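Bacint_00347 (Bacteroides intestinalis DSM 17393, PDB 5MUM) is a beta-propeller glycoside hydrolase of a gut bacterium that probably acts as a rhamnosidase, splitting rhamnose-containing carbohydrates. Local coordinates at residues A[33-36]-A[37-40]. Sequence-based numbering, arbitrary orientation.
Sequences NGYS and QTSV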
ATOM      1  N   ASN A  33     -14.002  10.371  14.166  1.00 14.88           N
ATOM      2  CA  ASN A  33     -12.782  11.123  14.401  1.00 14.56           C
ATOM      3  C   ASN A  33     -11.612  10.184  14.626  1.00 13.48           C
ATOM      4  O   ASN A  33     -11.737   9.192  15.352  1.00 12.92           O
ATOM      5  CB  ASN A  33     -12.941  12.063  15.588  1.00 16.73           C
ATOM      6  CG  ASN A  33     -13.812  13.281  15.284  1.00 18.43           C
ATOM      7  OD1 ASN A  33     -14.109  13.619  14.138  1.00 17.99           O
ATOM      8  ND2 ASN A  33     -14.183  13.987  16.350  1.00 21.92           N
ATOM      9  N   GLY A  34     -10.484  10.482  13.979  1.00 12.17           N
ATOM     10  CA  GLY A  34      -9.273   9.707  14.139  1.00 11.50           C
ATOM     11  C   GLY A  34      -8.101  10.541  14.584  1.00 11.77           C
ATOM     12  O   GLY A  34      -8.102  11.776  14.480  1.00 11.61           O
ATOM     13  N   TYR A  35      -7.094   9.854  15.069  1.00 11.58           N
ATOM     14  CA  TYR A  35      -5.851  10.491  15.439  1.00 12.54           C
ATOM     15  C   TYR A  35      -5.291  11.269  14.247  1.00 12.54           C
ATOM     16  O   TYR A  35      -5.286  10.760  13.108  1.00 12.78           O
ATOM     17  CB  TYR A  35      -4.852   9.431  15.846  1.00 12.75           C
ATOM     18  CG  TYR A  35      -3.667   9.989  16.519  1.00 13.11           C
ATOM     19  CD1 TYR A  35      -3.740  10.421  17.856  1.00 14.21           C
ATOM     20  CD2 TYR A  35      -2.461  10.092  15.850  1.00 13.39           C
ATOM     21  CE1 TYR A  35      -2.619  10.951  18.491  1.00 14.63           C
ATOM     22  CE2 TYR A  35      -1.351  10.621  16.465  1.00 13.42           C
ATOM     23  CZ  TYR A  35      -1.430  11.030  17.779  1.00 15.00           C
ATOM     24  OH  TYR A  35      -0.300  11.513  18.366  1.00 16.22           O
ATOM     25  N   SER A  36      -4.816  12.477  14.504  0.50 12.17           N
ATOM     26  CA  SER A  36      -4.366  13.391  13.439  0.50 12.33           C
ATOM     27  C   SER A  36      -2.972  13.985  13.622  0.50 12.77           C
ATOM     28  O   SER A  36      -2.485  14.657  12.717  0.50 13.17           O
ATOM     29  CB  SER A  36      -5.337  14.549  13.375  0.50 12.05           C
ATOM     30  OG  SER A  36      -5.279  15.236  14.601  0.50 11.61           O
ATOM     31  N   GLN A  37      -2.337  13.755  14.765  1.00 13.67           N
ATOM     32  CA  GLN A  37      -1.050  14.399  15.107  1.00 15.30           C
ATOM     33  C   GLN A  37       0.149  13.766  14.425  1.00 14.39           C
ATOM     34  O   GLN A  37       1.247  14.342  14.398  1.00 13.94           O
ATOM     35  CB  GLN A  37      -0.850  14.435  16.634  1.00 18.21           C
ATOM     36  CG  GLN A  37      -1.798  15.417  17.292  1.00 20.91           C
ATOM     37  CD  GLN A  37      -1.615  15.570  18.806  1.00 24.85           C
ATOM     38  OE1 GLN A  37      -2.092  16.541  19.395  1.00 30.97           O
ATOM     39  NE2 GLN A  37      -0.934  14.632  19.426  1.00 28.41           N
ATOM     40  N   THR A  38      -0.067  12.583  13.882  1.00 13.21           N
ATOM     41  CA  THR A  38       0.856  11.939  12.935  1.00 13.11           C
ATOM     42  C   THR A  38       0.059  11.417  11.766  1.00 12.20           C
ATOM     43  O   THR A  38      -1.163  11.336  11.822  1.00 12.38           O
ATOM     44  CB  THR A  38       1.612  10.763  13.553  1.00 13.72           C
ATOM     45  OG1 THR A  38       0.702   9.677  13.783  1.00 14.72           O
ATOM     46  CG2 THR A  38       2.342  11.183  14.830  1.00 14.33           C
ATOM     47  N   SER A  39       0.764  11.017  10.717  1.00 11.96           N
ATOM     48  CA  SER A  39       0.137  10.439   9.539  1.00 12.16           C
ATOM     49  C   SER A  39      -0.156   8.947   9.655  1.00 11.17           C
ATOM     50  O   SER A  39      -0.439   8.298   8.643  1.00 10.56           O
ATOM     51  CB  SER A  39       1.028  10.734   8.310  1.00 12.82           C
ATOM     52  OG  SER A  39       2.312  10.219   8.527  1.00 13.99           O
ATOM     53  N   VAL A  40      -0.167   8.400  10.869  1.00 10.26           N
ATOM     54  CA  VAL A  40      -0.304   6.936  11.048  1.00 10.03           C
ATOM     55  C   VAL A  40      -1.559   6.315  10.406  1.00  9.66           C
ATOM     56  O   VAL A  40      -1.515   5.179   9.924  1.00 10.26           O
ATOM     57  CB  VAL A  40      -0.143   6.513  12.525  1.00  9.39           C
ATOM     58  CG1 VAL A  40      -1.316   6.938  13.368  1.00  9.42           C
ATOM     59  CG2 VAL A  40       0.113   5.015  12.650  1.00  9.62           C
TER
HETATM   60  O   HOH W   1      -3.167   9.647  11.558  1.00 10.14           O
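From Y35 to V40 the chain leaves the end of strand 27-34 and bends back on itself, bringing the carbonyls of Y35 and T38 close enough to share one water, which donates to Y35 O at 2.9 Å and to T38 O at 2.6 Å. The Y35 ring lies against the bend. It swings alongside the residues that follow because chi1 of Y35 (-167°) sets CG opposite the backbone N: Q37 N sits over one face, toward the rim, and T38 OG1 meets the ring edge in plane, 3.5 Å from Y35 CE2. The extended Q37 side chain crosses the tyrosine at about a right angle, its CB 3.6 Å from Y35 CZ, and its NE2 gives a weak hydrogen bond to Y35 OH at 3.4 Å. V40 CG1 approaches Y35 CD2 at 4.2 Å. Were Y35 replaced by an alanine, the space beside T38 and V40 would probably be left unfilled and the Q37 amide would lose its weak hydroxyl partner. Q37 OE1 accepts from F420 N. T38 OG1 is hydrogen-bonded to V91 O and accepts from V40 N at 3.3 Å, closing an ST turn in the loop that leads from strand 27-34, at the edge of a three-stranded sheet, to the four-stranded sheet beginning with strand 50-53 in this beta-propeller protein.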